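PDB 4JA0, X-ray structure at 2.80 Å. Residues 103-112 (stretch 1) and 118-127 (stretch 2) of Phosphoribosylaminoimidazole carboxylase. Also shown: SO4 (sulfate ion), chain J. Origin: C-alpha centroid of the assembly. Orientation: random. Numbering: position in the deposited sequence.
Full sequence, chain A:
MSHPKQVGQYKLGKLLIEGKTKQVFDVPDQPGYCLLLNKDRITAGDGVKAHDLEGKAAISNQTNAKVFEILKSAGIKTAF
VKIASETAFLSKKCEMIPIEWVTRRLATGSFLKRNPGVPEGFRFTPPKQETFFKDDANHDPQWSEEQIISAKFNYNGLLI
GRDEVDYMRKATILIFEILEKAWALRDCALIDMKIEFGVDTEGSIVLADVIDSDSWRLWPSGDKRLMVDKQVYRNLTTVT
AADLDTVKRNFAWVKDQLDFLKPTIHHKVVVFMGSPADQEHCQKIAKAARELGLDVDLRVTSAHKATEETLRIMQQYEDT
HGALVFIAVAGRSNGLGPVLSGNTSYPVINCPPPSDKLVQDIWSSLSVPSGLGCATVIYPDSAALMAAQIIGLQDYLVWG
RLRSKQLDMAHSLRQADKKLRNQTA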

ATOM      1  N   THR A 103     -34.874  38.480  -9.561  1.00  4.06           N
ATOM      2  CA  THR A 103     -33.833  37.748 -10.304  1.00  8.00           C
ATOM      3  C   THR A 103     -33.981  38.004 -11.792  1.00  4.56           C
ATOM      4  O   THR A 103     -35.096  37.986 -12.302  1.00  4.38           O
ATOM      5  CB  THR A 103     -33.889  36.209 -10.064  1.00  4.70           C
ATOM      6  OG1 THR A 103     -34.004  35.943  -8.666  1.00 17.26           O
ATOM      7  CG2 THR A 103     -32.624  35.564 -10.526  1.00  3.58           C
ATOM      8  N   ARG A 104     -32.860  38.211 -12.478  1.00  1.95           N
ATOM      9  CA  ARG A 104     -32.848  38.430 -13.921  1.00  3.92           C
ATOM     10  C   ARG A 104     -31.897  37.490 -14.616  1.00  3.43           C
ATOM     11  O   ARG A 104     -30.809  37.239 -14.120  1.00  4.87           O
ATOM     12  CB  ARG A 104     -32.371  39.844 -14.231  1.00  4.09           C
ATOM     13  CG  ARG A 104     -33.000  40.889 -13.371  1.00  8.15           C
ATOM     14  CD  ARG A 104     -32.418  42.238 -13.687  1.00  9.99           C
ATOM     15  NE  ARG A 104     -32.837  43.227 -12.702  1.00 16.01           N
ATOM     16  CZ  ARG A 104     -33.974  43.909 -12.779  1.00 25.35           C
ATOM     17  NH1 ARG A 104     -34.807  43.716 -13.804  1.00 24.58           N
ATOM     18  NH2 ARG A 104     -34.274  44.784 -11.833  1.00 14.49           N
ATOM     19  N   ARG A 105     -32.275  37.017 -15.796  1.00  4.36           N
ATOM     20  CA  ARG A 105     -31.354  36.246 -16.623  1.00  3.44           C
ATOM     21  C   ARG A 105     -30.833  37.154 -17.731  1.00  4.67           C
ATOM     22  O   ARG A 105     -29.681  37.046 -18.142  1.00  2.71           O
ATOM     23  CB  ARG A 105     -32.059  34.995 -17.193  1.00  4.83           C
ATOM     24  CG  ARG A 105     -31.277  34.234 -18.262  1.00  4.18           C
ATOM     25  CD  ARG A 105     -29.983  33.641 -17.723  1.00  5.25           C
ATOM     26  NE  ARG A 105     -30.205  32.418 -16.962  1.00 11.13           N
ATOM     27  CZ  ARG A 105     -29.253  31.790 -16.274  1.00 15.08           C
ATOM     28  NH1 ARG A 105     -28.024  32.284 -16.251  1.00  8.08           N
ATOM     29  NH2 ARG A 105     -29.532  30.676 -15.598  1.00  8.12           N
ATOM     30  N   LEU A 106     -31.679  38.084 -18.162  1.00  3.46           N
ATOM     31  CA  LEU A 106     -31.365  39.010 -19.239  1.00  1.66           C
ATOM     32  C   LEU A 106     -31.479  40.414 -18.718  1.00  4.64           C
ATOM     33  O   LEU A 106     -32.149  40.647 -17.713  1.00  6.73           O
ATOM     34  CB  LEU A 106     -32.393  38.879 -20.358  1.00 11.15           C
ATOM     35  CG  LEU A 106     -32.412  37.665 -21.261  1.00  7.85           C
ATOM     36  CD1 LEU A 106     -33.524  37.815 -22.231  1.00  8.76           C
ATOM     37  CD2 LEU A 106     -31.108  37.619 -22.015  1.00 26.71           C
ATOM     38  N   ALA A 107     -30.850  41.362 -19.405  1.00  6.99           N
ATOM     39  CA  ALA A 107     -31.060  42.775 -19.095  1.00  4.20           C
ATOM     40  C   ALA A 107     -32.305  43.306 -19.825  1.00 12.33           C
ATOM     41  O   ALA A 107     -32.381  43.305 -21.067  1.00  8.33           O
ATOM     42  CB  ALA A 107     -29.833  43.593 -19.460  1.00  2.90           C
ATOM     43  N   THR A 108     -33.293  43.740 -19.048  1.00  8.23           N
ATOM     44  CA  THR A 108     -34.470  44.376 -19.621  1.00 14.85           C
ATOM     45  C   THR A 108     -35.170  45.148 -18.523  1.00 17.87           C
ATOM     46  O   THR A 108     -34.765  45.067 -17.362  1.00 23.78           O
ATOM     47  CB  THR A 108     -35.452  43.349 -20.212  1.00 21.06           C
ATOM     48  OG1 THR A 108     -36.371  44.008 -21.094  1.00 28.95           O
ATOM     49  CG2 THR A 108     -36.218  42.655 -19.091  1.00  7.22           C
ATOM     50  N   GLY A 109     -36.215  45.890 -18.888  1.00 19.41           N
ATOM     51  CA  GLY A 109     -37.009  46.618 -17.913  1.00 18.38           C
ATOM     52  C   GLY A 109     -36.315  47.813 -17.291  1.00 24.83           C
ATOM     53  O   GLY A 109     -35.545  48.537 -17.937  1.00 16.72           O
ATOM     54  N   SER A 110     -36.581  48.015 -16.009  1.00 27.26           N
ATOM     55  CA  SER A 110     -36.025  49.156 -15.312  1.00 27.88           C
ATOM     56  C   SER A 110     -34.510  49.048 -15.130  1.00 25.50           C
ATOM     57  O   SER A 110     -33.848  50.059 -14.870  1.00 38.58           O
ATOM     58  CB  SER A 110     -36.701  49.314 -13.945  1.00 38.29           C
ATOM     59  OG  SER A 110     -35.982  48.608 -12.935  1.00 37.76           O
ATOM     60  N   PHE A 111     -33.960  47.840 -15.284  1.00 29.29           N
ATOM     61  CA  PHE A 111     -32.515  47.615 -15.107  1.00 26.72           C
ATOM     62  C   PHE A 111     -31.712  48.410 -16.125  1.00 22.41           C
ATOM     63  O   PHE A 111     -30.627  48.913 -15.811  1.00 13.08           O
ATOM     64  CB  PHE A 111     -32.171  46.127 -15.222  1.00  9.11           C
ATOM     65  CG  PHE A 111     -30.723  45.807 -14.947  1.00  9.77           C
ATOM     66  CD1 PHE A 111     -30.331  45.329 -13.700  1.00 11.00           C
ATOM     67  CD2 PHE A 111     -29.753  45.962 -15.935  1.00  9.15           C
ATOM     68  CE1 PHE A 111     -29.003  45.014 -13.445  1.00  6.80           C
ATOM     69  CE2 PHE A 111     -28.417  45.658 -15.681  1.00  4.74           C
ATOM     70  CZ  PHE A 111     -28.043  45.187 -14.436  1.00  6.85           C
ATOM     71  N   LEU A 112     -32.253  48.504 -17.342  1.00 14.19           N
ATOM     72  CA  LEU A 112     -31.591  49.193 -18.440  1.00 15.34           C
ATOM     73  C   LEU A 112     -31.442  50.682 -18.118  1.00 12.54           C
ATOM     74  O   LEU A 112     -30.404  51.297 -18.398  1.00 11.35           O
ATOM     75  CB  LEU A 112     -32.386  48.996 -19.742  1.00 14.37           C
ATOM     76  CG  LEU A 112     -32.552  47.561 -20.265  1.00 15.40           C
ATOM     77  CD1 LEU A 112     -33.400  47.507 -21.532  1.00  5.23           C
ATOM     78  CD2 LEU A 112     -31.189  46.895 -20.494  1.00 10.29           C
ATOM     79  N   VAL A 118     -25.491  49.114 -20.952  1.00  6.60           N
ATOM     80  CA  VAL A 118     -25.784  47.692 -20.999  1.00  5.23           C
ATOM     81  C   VAL A 118     -26.996  47.468 -21.889  1.00  8.41           C
ATOM     82  O   VAL A 118     -28.080  47.971 -21.588  1.00 23.50           O
ATOM     83  CB  VAL A 118     -26.143  47.181 -19.599  1.00  7.17           C
ATOM     84  CG1 VAL A 118     -26.484  45.684 -19.629  1.00  7.08           C
ATOM     85  CG2 VAL A 118     -25.019  47.498 -18.626  1.00  8.86           C
ATOM     86  N   PRO A 119     -26.825  46.730 -22.997  1.00 12.96           N
ATOM     87  CA  PRO A 119     -27.919  46.539 -23.963  1.00  5.26           C
ATOM     88  C   PRO A 119     -28.955  45.514 -23.524  1.00  7.62           C
ATOM     89  O   PRO A 119     -28.647  44.591 -22.757  1.00  9.12           O
ATOM     90  CB  PRO A 119     -27.193  46.042 -25.213  1.00  1.53           C
ATOM     91  CG  PRO A 119     -25.995  45.349 -24.695  1.00  9.94           C
ATOM     92  CD  PRO A 119     -25.569  46.109 -23.457  1.00 13.34           C
ATOM     93  N   GLU A 120     -30.186  45.697 -23.995  1.00 11.48           N
ATOM     94  CA  GLU A 120     -31.261  44.755 -23.715  1.00 11.60           C
ATOM     95  C   GLU A 120     -30.847  43.385 -24.226  1.00 14.27           C
ATOM     96  O   GLU A 120     -30.315  43.268 -25.332  1.00 14.82           O
ATOM     97  CB  GLU A 120     -32.574  45.186 -24.373  1.00  8.29           C
ATOM     98  CG  GLU A 120     -33.767  44.307 -23.957  1.00 15.96           C
ATOM     99  CD  GLU A 120     -35.107  44.782 -24.512  1.00 29.07           C
ATOM    100  OE1 GLU A 120     -35.993  45.125 -23.696  1.00 15.86           O
ATOM    101  OE2 GLU A 120     -35.271  44.807 -25.755  1.00 44.67           O
ATOM    102  N   GLY A 121     -31.041  42.361 -23.398  1.00 11.89           N
ATOM    103  CA  GLY A 121     -30.717  40.994 -23.768  1.00  2.93           C
ATOM    104  C   GLY A 121     -29.367  40.526 -23.255  1.00  6.33           C
ATOM    105  O   GLY A 121     -29.025  39.358 -23.439  1.00  9.08           O
ATOM    106  N   PHE A 122     -28.615  41.417 -22.597  1.00  7.39           N
ATOM    107  CA  PHE A 122     -27.344  41.052 -21.966  1.00  4.68           C
ATOM    108  C   PHE A 122     -27.563  39.998 -20.905  1.00  7.22           C
ATOM    109  O   PHE A 122     -28.342  40.214 -19.967  1.00  5.53           O
ATOM    110  CB  PHE A 122     -26.675  42.266 -21.333  1.00  6.33           C
ATOM    111  CG  PHE A 122     -25.414  41.941 -20.577  1.00  5.10           C
ATOM    112  CD1 PHE A 122     -24.171  42.061 -21.186  1.00 10.64           C
ATOM    113  CD2 PHE A 122     -25.464  41.527 -19.254  1.00  9.61           C
ATOM    114  CE1 PHE A 122     -22.992  41.773 -20.489  1.00  3.76           C
ATOM    115  CE2 PHE A 122     -24.294  41.232 -18.555  1.00  8.11           C
ATOM    116  CZ  PHE A 122     -23.059  41.369 -19.174  1.00  2.94           C
ATOM    117  N   ARG A 123     -26.840  38.882 -21.026  1.00  8.53           N
ATOM    118  CA  ARG A 123     -27.137  37.690 -20.225  1.00  6.87           C
ATOM    119  C   ARG A 123     -26.386  37.641 -18.889  1.00  5.18           C
ATOM    120  O   ARG A 123     -25.182  37.876 -18.810  1.00 10.31           O
ATOM    121  CB  ARG A 123     -26.888  36.421 -21.050  1.00  4.35           C
ATOM    122  CG  ARG A 123     -27.805  36.315 -22.263  1.00  5.38           C
ATOM    123  CD  ARG A 123     -27.802  34.938 -22.873  1.00  5.07           C
ATOM    124  NE  ARG A 123     -28.573  34.011 -22.050  1.00  8.60           N
ATOM    125  CZ  ARG A 123     -29.889  33.845 -22.131  1.00  6.02           C
ATOM    126  NH1 ARG A 123     -30.595  34.535 -23.016  1.00 10.67           N
ATOM    127  NH2 ARG A 123     -30.495  32.979 -21.334  1.00  5.58           N
ATOM    128  N   PHE A 124     -27.128  37.328 -17.838  1.00  5.24           N
ATOM    129  CA  PHE A 124     -26.573  37.307 -16.504  1.00  6.08           C
ATOM    130  C   PHE A 124     -26.248  35.897 -16.089  1.00  9.95           C
ATOM    131  O   PHE A 124     -27.127  35.061 -15.848  1.00  8.35           O
ATOM    132  CB  PHE A 124     -27.538  37.931 -15.511  1.00  2.72           C
ATOM    133  CG  PHE A 124     -27.730  39.381 -15.721  1.00  5.89           C
ATOM    134  CD1 PHE A 124     -28.994  39.908 -15.914  1.00  4.24           C
ATOM    135  CD2 PHE A 124     -26.635  40.235 -15.712  1.00  9.77           C
ATOM    136  CE1 PHE A 124     -29.168  41.269 -16.091  1.00  4.96           C
ATOM    137  CE2 PHE A 124     -26.797  41.603 -15.897  1.00  9.33           C
ATOM    138  CZ  PHE A 124     -28.066  42.123 -16.085  1.00  7.13           C
ATOM    139  N   THR A 125     -24.959  35.646 -15.985  1.00  7.46           N
ATOM    140  CA  THR A 125     -24.504  34.339 -15.630  1.00  6.39           C
ATOM    141  C   THR A 125     -23.521  34.415 -14.468  1.00  4.67           C
ATOM    142  O   THR A 125     -22.383  34.847 -14.646  1.00  8.48           O
ATOM    143  CB  THR A 125     -23.828  33.663 -16.826  1.00  5.88           C
ATOM    144  OG1 THR A 125     -24.771  33.399 -17.876  1.00  5.37           O
ATOM    145  CG2 THR A 125     -23.356  32.420 -16.364  1.00 11.10           C
ATOM    146  N   PRO A 126     -23.947  34.001 -13.265  1.00  3.37           N
ATOM    147  CA  PRO A 126     -25.234  33.429 -12.880  1.00  3.57           C
ATOM    148  C   PRO A 126     -26.320  34.510 -12.875  1.00  5.85           C
ATOM    149  O   PRO A 126     -26.006  35.683 -13.106  1.00  3.51           O
ATOM    150  CB  PRO A 126     -24.952  32.904 -11.462  1.00  0.40           C
ATOM    151  CG  PRO A 126     -23.959  33.762 -10.950  1.00  2.55           C
ATOM    152  CD  PRO A 126     -23.067  34.131 -12.094  1.00  0.99           C
ATOM    153  N   PRO A 127     -27.586  34.118 -12.649  1.00  7.80           N
ATOM    154  CA  PRO A 127     -28.626  35.143 -12.685  1.00  4.84           C
ATOM    155  C   PRO A 127     -28.345  36.256 -11.697  1.00  3.10           C
ATOM    156  O   PRO A 127     -27.936  35.995 -10.554  1.00  1.21           O
ATOM    157  CB  PRO A 127     -29.886  34.378 -12.259  1.00  3.40           C
ATOM    158  CG  PRO A 127     -29.607  32.974 -12.592  1.00  4.29           C
ATOM    159  CD  PRO A 127     -28.146  32.786 -12.344  1.00  2.28           C
TER
HETATM  160  S   SO4 J 506     -37.970  45.999 -13.529  1.00 50.43           S
HETATM  161  O1  SO4 J 506     -39.075  46.807 -14.040  1.00 26.16           O
HETATM  162  O2  SO4 J 506     -36.868  46.166 -14.467  1.00 59.12           O
HETATM  163  O3  SO4 J 506     -37.584  46.462 -12.194  1.00 27.51           O
HETATM  164  O4  SO4 J 506     -38.331  44.579 -13.460  1.00 56.11           O

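The two stretches run antiparallel, as the CA register demonstrates: Arg105 lies nearest Phe124, Leu106 nearest Arg123 and Ala107 nearest Phe122, so one number rises as the other falls. Together they bury 816 Å², counting both sides.

Backbone hydrogen bonds hold this register. Phe124 N donates to Arg105 O at 2.6 Å, with a nearly straight N-H...O angle of 169°. Ala107 N to Phe122 O is also short, 2.8 Å, but its angle of 127° makes it a weak bond. Further along, Gly121 N reaches Ala107 O at 2.8 Å and 162°, so Ala107 is held through both its amide and its carbonyl. The same carbonyls receive CA-H...O contacts: Arg123 CA lies 3.4 Å from Arg105 O, Leu106 CA 3.3 Å from Phe122 O, and Glu120 CA 3.2 Å from Ala107 O. A type II turn from Pro119 to Phe122, closed by Phe122 N to Pro119 O at 3.2 Å, presents the Gly121 amide to stretch 1. Gly121 has phi/psi of 98/-3, where a CB would be jammed against the preceding carbonyl oxygen.

Polar side chains add two bonds. Thr108 OG1 donates to Glu120 OE1 at 2.9 Å, joining a hydroxyl to a carboxylate. The Arg105 CA-to-CB bond points away from stretch 2, yet the side chain bends back through chi2 and chi3 near 64° and 78°. Its NH1 thereby makes a weak bond to Phe124 O (2.9 Å, 126°), while Pro127 CG lies over one guanidinium face. Like charges also come close here, with Arg105 NE 4.4 Å from Arg123 NH2; both atoms are hydrogen-bonded elsewhere in the structure.

The apolar contacts centre on Phe124, whose CA-to-CB bond points toward stretch 1. Its edge meets the face of Phe111, with centroids 5.1 Å apart, planes at 66° and Phe111 CZ to Phe124 CZ at 3.5 Å; this arrangement sets ring hydrogens against the pi face. Ala107 CB packs 4.1 Å from Phe124 CZ, 3.9 Å from Phe122 CB and 4.0 Å from Val118 CG1. At one end of the interface Thr103 CG2 rests 3.5 Å from Pro127 CB; toward the other, Leu112 CD1 lies 3.8 Å from Glu120 CB.

The sulfate, probably from the crystallisation liquor, binds stretch 1. Its O2 accepts Arg104 NH1 at 3.3 Å and Ser110 N at a very short 2.4 Å, while Ser110 OG donates to its O3 at 2.8 Å. A CB on Gly109 would clash with sulfate O2.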